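Local coordinates for signal transduction protein TRAP (Staphylococcus aureus, PDB 4AE5), which probably regulates staphylococcal virulence, promoting toxin expression and biofilm formation through the agr system and RNAIII when phosphorylated, at residues F94-R104 with I116-A125. Sequence-based numbering, arbitrary orientation.
Sequences FRNFGGFKSYR and IYFGFADRHA. With FMT (formic acid), chain E.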
ATOM      1  N   PHE A  94     -13.714  -4.519   8.100  1.00 21.86           N
ATOM      2  CA  PHE A  94     -13.443  -3.273   7.418  1.00 19.10           C
ATOM      3  C   PHE A  94     -13.762  -3.337   5.947  1.00 18.23           C
ATOM      4  O   PHE A  94     -14.060  -2.373   5.358  1.00 16.43           O
ATOM      5  CB  PHE A  94     -12.013  -2.790   7.674  1.00 19.53           C
ATOM      6  CG  PHE A  94     -10.929  -3.698   7.177  1.00 19.02           C
ATOM      7  CD1 PHE A  94     -10.633  -3.777   5.850  1.00 19.38           C
ATOM      8  CD2 PHE A  94     -10.150  -4.427   8.055  1.00 19.64           C
ATOM      9  CE1 PHE A  94      -9.626  -4.578   5.389  1.00 18.03           C
ATOM     10  CE2 PHE A  94      -9.121  -5.228   7.602  1.00 18.17           C
ATOM     11  CZ  PHE A  94      -8.864  -5.301   6.265  1.00 18.70           C
ATOM     12  N   ARG A  95     -13.724  -4.538   5.398  1.00 17.24           N
ATOM     13  CA  ARG A  95     -14.080  -4.727   4.009  1.00 19.09           C
ATOM     14  C   ARG A  95     -15.516  -4.278   3.679  1.00 18.52           C
ATOM     15  O   ARG A  95     -15.843  -3.980   2.531  1.00 16.77           O
ATOM     16  CB  ARG A  95     -13.941  -6.204   3.719  1.00 23.94           C
ATOM     17  CG  ARG A  95     -14.398  -6.662   2.362  1.00 31.38           C
ATOM     18  CD  ARG A  95     -14.789  -8.167   2.485  1.00 33.92           C
ATOM     19  NE  ARG A  95     -13.641  -9.018   2.809  1.00 34.75           N
ATOM     20  CZ  ARG A  95     -13.091  -9.942   1.985  1.00 36.90           C
ATOM     21  NH1 ARG A  95     -13.538 -10.146   0.742  1.00 29.22           N
ATOM     22  NH2 ARG A  95     -12.062 -10.665   2.418  1.00 34.33           N
ATOM     23  N   ASN A  96     -16.358  -4.218   4.694  1.00 19.02           N
ATOM     24  CA  ASN A  96     -17.733  -3.738   4.479  1.00 20.06           C
ATOM     25  C   ASN A  96     -17.980  -2.261   4.776  1.00 19.81           C
ATOM     26  O   ASN A  96     -19.112  -1.788   4.600  1.00 23.05           O
ATOM     27  CB  ASN A  96     -18.694  -4.538   5.329  1.00 23.10           C
ATOM     28  CG  ASN A  96     -18.647  -5.980   4.980  1.00 24.51           C
ATOM     29  OD1 ASN A  96     -18.370  -6.773   5.837  1.00 30.13           O
ATOM     30  ND2 ASN A  96     -18.788  -6.303   3.692  1.00 25.43           N
ATOM     31  N   PHE A  97     -16.949  -1.549   5.184  1.00 18.33           N
ATOM     32  CA  PHE A  97     -17.095  -0.100   5.455  1.00 18.14           C
ATOM     33  C   PHE A  97     -17.345   0.722   4.181  1.00 18.19           C
ATOM     34  O   PHE A  97     -16.879   0.413   3.079  1.00 17.94           O
ATOM     35  CB  PHE A  97     -15.860   0.400   6.246  1.00 17.76           C
ATOM     36  CG  PHE A  97     -15.846   0.042   7.714  1.00 19.44           C
ATOM     37  CD1 PHE A  97     -16.381  -1.152   8.198  1.00 21.75           C
ATOM     38  CD2 PHE A  97     -15.307   0.928   8.626  1.00 20.21           C
ATOM     39  CE1 PHE A  97     -16.339  -1.463   9.553  1.00 21.30           C
ATOM     40  CE2 PHE A  97     -15.265   0.626   9.972  1.00 19.19           C
ATOM     41  CZ  PHE A  97     -15.755  -0.578  10.428  1.00 20.48           C
ATOM     42  N   GLY A  98     -18.121   1.797   4.318  1.00 17.66           N
ATOM     43  CA  GLY A  98     -18.499   2.601   3.155  1.00 18.61           C
ATOM     44  C   GLY A  98     -17.299   3.016   2.320  1.00 18.12           C
ATOM     45  O   GLY A  98     -16.241   3.407   2.840  1.00 18.40           O
ATOM     46  N   GLY A  99     -17.387   2.732   1.032  1.00 18.29           N
ATOM     47  CA  GLY A  99     -16.290   3.141   0.109  1.00 18.49           C
ATOM     48  C   GLY A  99     -15.080   2.249   0.021  1.00 17.08           C
ATOM     49  O   GLY A  99     -14.141   2.533  -0.765  1.00 16.13           O
ATOM     50  N   PHE A 100     -15.064   1.145   0.773  1.00 16.94           N
ATOM     51  CA  PHE A 100     -13.897   0.273   0.744  1.00 16.47           C
ATOM     52  C   PHE A 100     -13.743  -0.390  -0.642  1.00 18.26           C
ATOM     53  O   PHE A 100     -14.724  -0.923  -1.178  1.00 18.33           O
ATOM     54  CB  PHE A 100     -14.010  -0.847   1.778  1.00 15.63           C
ATOM     55  CG  PHE A 100     -12.910  -1.865   1.644  1.00 15.06           C
ATOM     56  CD1 PHE A 100     -11.736  -1.679   2.292  1.00 14.75           C
ATOM     57  CD2 PHE A 100     -13.084  -3.017   0.852  1.00 16.75           C
ATOM     58  CE1 PHE A 100     -10.661  -2.588   2.198  1.00 14.21           C
ATOM     59  CE2 PHE A 100     -12.052  -3.945   0.775  1.00 15.95           C
ATOM     60  CZ  PHE A 100     -10.855  -3.732   1.428  1.00 16.31           C
ATOM     61  N   LYS A 101     -12.518  -0.442  -1.157  1.00 15.68           N
ATOM     62  CA  LYS A 101     -12.260  -1.096  -2.462  1.00 17.70           C
ATOM     63  C   LYS A 101     -11.242  -2.246  -2.340  1.00 17.60           C
ATOM     64  O   LYS A 101     -11.446  -3.331  -2.888  1.00 18.68           O
ATOM     65  CB  LYS A 101     -11.779  -0.046  -3.501  1.00 16.54           C
ATOM     66  CG  LYS A 101     -12.811   1.069  -3.810  1.00 18.10           C
ATOM     67  CD  LYS A 101     -14.169   0.468  -4.314  1.00 19.74           C
ATOM     68  CE  LYS A 101     -15.251   1.545  -4.383  1.00 24.11           C
ATOM     69  NZ  LYS A 101     -16.365   1.255  -5.351  1.00 23.63           N
ATOM     70  N   SER A 102     -10.110  -1.982  -1.706  1.00 17.03           N
ATOM     71  CA  SER A 102      -9.044  -2.967  -1.620  1.00 17.78           C
ATOM     72  C   SER A 102      -8.154  -2.860  -0.408  1.00 15.81           C
ATOM     73  O   SER A 102      -8.011  -1.800   0.269  1.00 15.60           O
ATOM     74  CB  SER A 102      -8.209  -2.918  -2.955  1.00 17.12           C
ATOM     75  OG  SER A 102      -7.579  -1.633  -3.025  1.00 17.45           O
ATOM     76  N   TYR A 103      -7.400  -3.911  -0.183  1.00 16.45           N
ATOM     77  CA  TYR A 103      -6.449  -3.978   0.926  1.00 15.51           C
ATOM     78  C   TYR A 103      -5.229  -4.838   0.494  1.00 16.79           C
ATOM     79  O   TYR A 103      -5.409  -5.884  -0.192  1.00 17.21           O
ATOM     80  CB  TYR A 103      -7.099  -4.734   2.094  1.00 17.08           C
ATOM     81  CG  TYR A 103      -6.207  -5.014   3.253  1.00 16.52           C
ATOM     82  CD1 TYR A 103      -5.671  -3.975   3.996  1.00 15.90           C
ATOM     83  CD2 TYR A 103      -5.884  -6.307   3.620  1.00 18.25           C
ATOM     84  CE1 TYR A 103      -4.892  -4.192   5.133  1.00 18.28           C
ATOM     85  CE2 TYR A 103      -5.070  -6.528   4.717  1.00 17.91           C
ATOM     86  CZ  TYR A 103      -4.603  -5.485   5.484  1.00 17.62           C
ATOM     87  OH  TYR A 103      -3.814  -5.687   6.586  1.00 19.29           O
ATOM     88  N   ARG A 104      -4.048  -4.404   0.890  1.00 15.20           N
ATOM     89  CA  ARG A 104      -2.785  -5.153   0.778  1.00 16.44           C
ATOM     90  C   ARG A 104      -1.919  -5.015   2.006  1.00 15.70           C
ATOM     91  O   ARG A 104      -1.566  -3.870   2.459  1.00 17.31           O
ATOM     92  CB  ARG A 104      -1.948  -4.749  -0.464  1.00 15.92           C
ATOM     93  CG  ARG A 104      -2.546  -4.867  -1.870  1.00 16.16           C
ATOM     94  CD  ARG A 104      -2.783  -6.370  -2.238  1.00 18.16           C
ATOM     95  NE  ARG A 104      -3.234  -6.514  -3.637  1.00 16.95           N
ATOM     96  CZ  ARG A 104      -4.504  -6.435  -4.023  1.00 18.87           C
ATOM     97  NH1 ARG A 104      -5.489  -6.193  -3.140  1.00 17.57           N
ATOM     98  NH2 ARG A 104      -4.819  -6.624  -5.301  1.00 19.04           N
ATOM     99  N   ILE A 116       1.156  -1.108   4.198  1.00 15.35           N
ATOM    100  CA  ILE A 116      -0.247  -1.464   3.960  1.00 14.75           C
ATOM    101  C   ILE A 116      -0.740  -0.498   2.842  1.00 14.34           C
ATOM    102  O   ILE A 116      -0.462   0.705   2.932  1.00 14.14           O
ATOM    103  CB  ILE A 116      -1.136  -1.305   5.201  1.00 13.38           C
ATOM    104  CG1 ILE A 116      -0.863  -2.507   6.149  1.00 14.52           C
ATOM    105  CG2 ILE A 116      -2.659  -1.242   4.775  1.00 13.23           C
ATOM    106  CD1 ILE A 116      -1.396  -2.223   7.561  1.00 15.94           C
ATOM    107  N   TYR A 117      -1.424  -1.028   1.825  1.00 13.74           N
ATOM    108  CA  TYR A 117      -2.281  -0.193   0.964  1.00 14.87           C
ATOM    109  C   TYR A 117      -3.741  -0.366   1.357  1.00 14.91           C
ATOM    110  O   TYR A 117      -4.231  -1.502   1.350  1.00 16.94           O
ATOM    111  CB  TYR A 117      -2.153  -0.535  -0.550  1.00 16.83           C
ATOM    112  CG  TYR A 117      -0.856  -0.113  -1.311  1.00 18.60           C
ATOM    113  CD1 TYR A 117       0.089   0.773  -0.739  1.00 21.46           C
ATOM    114  CD2 TYR A 117      -0.585  -0.570  -2.601  1.00 22.08           C
ATOM    115  CE1 TYR A 117       1.256   1.147  -1.433  1.00 24.01           C
ATOM    116  CE2 TYR A 117       0.594  -0.156  -3.308  1.00 23.78           C
ATOM    117  CZ  TYR A 117       1.488   0.695  -2.712  1.00 22.52           C
ATOM    118  OH  TYR A 117       2.658   1.105  -3.355  1.00 26.01           O
ATOM    119  N   PHE A 118      -4.461   0.759   1.573  1.00 12.57           N
ATOM    120  CA  PHE A 118      -5.899   0.805   1.659  1.00 13.65           C
ATOM    121  C   PHE A 118      -6.381   1.553   0.432  1.00 15.10           C
ATOM    122  O   PHE A 118      -5.947   2.693   0.147  1.00 14.23           O
ATOM    123  CB  PHE A 118      -6.409   1.468   2.948  1.00 14.18           C
ATOM    124  CG  PHE A 118      -6.445   0.556   4.153  1.00 14.11           C
ATOM    125  CD1 PHE A 118      -7.311  -0.576   4.209  1.00 13.97           C
ATOM    126  CD2 PHE A 118      -5.592   0.808   5.258  1.00 15.02           C
ATOM    127  CE1 PHE A 118      -7.375  -1.367   5.384  1.00 13.49           C
ATOM    128  CE2 PHE A 118      -5.666   0.020   6.419  1.00 13.57           C
ATOM    129  CZ  PHE A 118      -6.514  -1.127   6.423  1.00 14.08           C
ATOM    130  N   GLY A 119      -7.183   0.865  -0.364  1.00 13.47           N
ATOM    131  CA  GLY A 119      -7.873   1.482  -1.504  1.00 13.34           C
ATOM    132  C   GLY A 119      -9.312   1.823  -1.178  1.00 13.64           C
ATOM    133  O   GLY A 119     -10.121   0.971  -0.735  1.00 14.21           O
ATOM    134  N   PHE A 120      -9.680   3.067  -1.435  1.00 14.19           N
ATOM    135  CA  PHE A 120     -11.097   3.462  -1.175  1.00 15.18           C
ATOM    136  C   PHE A 120     -11.641   4.276  -2.349  1.00 17.22           C
ATOM    137  O   PHE A 120     -10.859   4.743  -3.199  1.00 17.21           O
ATOM    138  CB  PHE A 120     -11.167   4.293   0.123  1.00 15.36           C
ATOM    139  CG  PHE A 120     -11.333   3.503   1.379  1.00 14.23           C
ATOM    140  CD1 PHE A 120     -10.230   2.815   1.930  1.00 14.09           C
ATOM    141  CD2 PHE A 120     -12.545   3.428   2.023  1.00 13.96           C
ATOM    142  CE1 PHE A 120     -10.357   2.120   3.086  1.00 12.56           C
ATOM    143  CE2 PHE A 120     -12.683   2.703   3.190  1.00 13.27           C
ATOM    144  CZ  PHE A 120     -11.609   2.022   3.711  1.00 13.25           C
ATOM    145  N   ALA A 121     -12.991   4.467  -2.377  1.00 18.50           N
ATOM    146  CA  ALA A 121     -13.670   5.325  -3.403  1.00 21.02           C
ATOM    147  C   ALA A 121     -12.994   6.691  -3.534  1.00 19.49           C
ATOM    148  O   ALA A 121     -12.751   7.170  -4.641  1.00 21.50           O
ATOM    149  CB  ALA A 121     -15.186   5.527  -3.050  1.00 21.18           C
ATOM    150  N   ASP A 122     -12.735   7.337  -2.403  1.00 19.02           N
ATOM    151  CA  ASP A 122     -12.093   8.660  -2.389  1.00 19.96           C
ATOM    152  C   ASP A 122     -11.401   8.945  -1.076  1.00 18.97           C
ATOM    153  O   ASP A 122     -11.463   8.163  -0.159  1.00 18.11           O
ATOM    154  CB  ASP A 122     -13.140   9.805  -2.726  1.00 21.37           C
ATOM    155  CG  ASP A 122     -14.307   9.877  -1.740  1.00 24.42           C
ATOM    156  OD1 ASP A 122     -14.198   9.487  -0.586  1.00 21.17           O
ATOM    157  OD2 ASP A 122     -15.364  10.510  -2.088  1.00 29.69           O
ATOM    158  N   ARG A 123     -10.793  10.113  -0.953  1.00 19.19           N
ATOM    159  CA  ARG A 123     -10.066  10.448   0.226  1.00 20.92           C
ATOM    160  C   ARG A 123     -10.938  10.518   1.417  1.00 20.73           C
ATOM    161  O   ARG A 123     -10.515  10.063   2.492  1.00 18.86           O
ATOM    162  CB  ARG A 123      -9.391  11.807   0.056  1.00 23.81           C
ATOM    163  CG  ARG A 123      -8.619  12.228   1.281  1.00 28.65           C
ATOM    164  CD  ARG A 123      -8.034  13.584   0.969  1.00 35.94           C
ATOM    165  NE  ARG A 123      -7.974  14.353   2.165  1.00 43.56           N
ATOM    166  CZ  ARG A 123      -8.792  15.374   2.409  1.00 47.27           C
ATOM    167  NH1 ARG A 123      -9.707  15.730   1.515  1.00 48.90           N
ATOM    168  NH2 ARG A 123      -8.675  16.039   3.542  1.00 44.24           N
ATOM    169  N   HIS A 124     -12.139  11.105   1.268  1.00 21.98           N
ATOM    170  CA  HIS A 124     -12.985  11.235   2.439  1.00 22.13           C
ATOM    171  C   HIS A 124     -13.336   9.876   3.053  1.00 20.15           C
ATOM    172  O   HIS A 124     -13.432   9.755   4.274  1.00 18.37           O
ATOM    173  CB  HIS A 124     -14.263  12.017   2.167  1.00 26.97           C
ATOM    174  CG  HIS A 124     -14.060  13.511   2.032  1.00 29.44           C
ATOM    175  ND1 HIS A 124     -12.936  14.142   2.437  1.00 34.78           N
ATOM    176  CD2 HIS A 124     -14.936  14.509   1.602  1.00 34.33           C
ATOM    177  CE1 HIS A 124     -13.064  15.479   2.238  1.00 31.96           C
ATOM    178  NE2 HIS A 124     -14.293  15.698   1.729  1.00 35.45           N
ATOM    179  N   ALA A 125     -13.635   8.895   2.200  1.00 19.72           N
ATOM    180  CA  ALA A 125     -14.048   7.575   2.665  1.00 18.04           C
ATOM    181  C   ALA A 125     -12.942   6.938   3.509  1.00 16.62           C
ATOM    182  O   ALA A 125     -13.217   6.271   4.501  1.00 16.84           O
ATOM    183  CB  ALA A 125     -14.378   6.669   1.480  1.00 18.46           C
TER
HETATM  184  C   FMT E1000       3.609   4.374  -1.692  1.00 36.30           C
HETATM  185  O1  FMT E1000       3.838   3.144  -1.765  1.00 39.57           O
HETATM  186  O2  FMT E1000       4.630   5.191  -1.346  1.00 33.86           O
HETATM  187  O   HOH W   1     -15.467   4.786   4.991  1.00 27.86           O
HETATM  188  O   HOH W   2      -5.036  -2.028  -1.834  1.00 36.14           O
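Strands 100-104 and 116-120 pair in an antiparallel beta hairpin of the closed barrel, interrupted by a classic beta bulge where Lys101 and Ser102 both face Gly119. Gly119 O accepts from Lys101 N at 2.8 Å and from Ser102 N at 3.1 Å, both arriving from the same face of its carbonyl plane, and Gly119 N returns a bond to Ser102 O. Beyond the bulge, Arg104 and Tyr117 exchange two backbone bonds; at the other end Ala121 N donates to Gly99 O. On the face of Phe100, Tyr103, Phe118 and Phe120, aromatic rings interlock. The CD1 edge of Phe100 meets the face of Phe120 in a T-shaped pair, planes at 87°, and Phe100 CA sits over that same ring, 3.9 Å from its centroid, as a CH-pi contact. Phe118 turns its CE1 edge onto a face of Phe94, 3.9 Å from Phe94 CE1, while lying alongside Tyr103 with the planes at 38°. Phe94 reaches this cluster from the 3-10 segment because its CG lies between backbone N and carbonyl carbon (chi1 63°). Phe129 and Phe139 each make a further edge-to-face pair with Phe118. On the other face, Ser102 OG lies 3.5 Å from Gly119 CA, packed against the glycine of the bulge. Tyr117 OH donates to a formic acid, probably from the crystallisation liquor, and is also hydrogen-bonded to Thr6 OG1, while Arg104 is held by Glu40 in a salt bridge. A water bridges Gly98 O and Ala125 O, joining the type II turn from Phe97 to Phe100 to the helix that Asp122 caps. The pattern is that of a bulged antiparallel hairpin with an aromatic cluster between the barrel wall and helix 123-131, here within the ABM region.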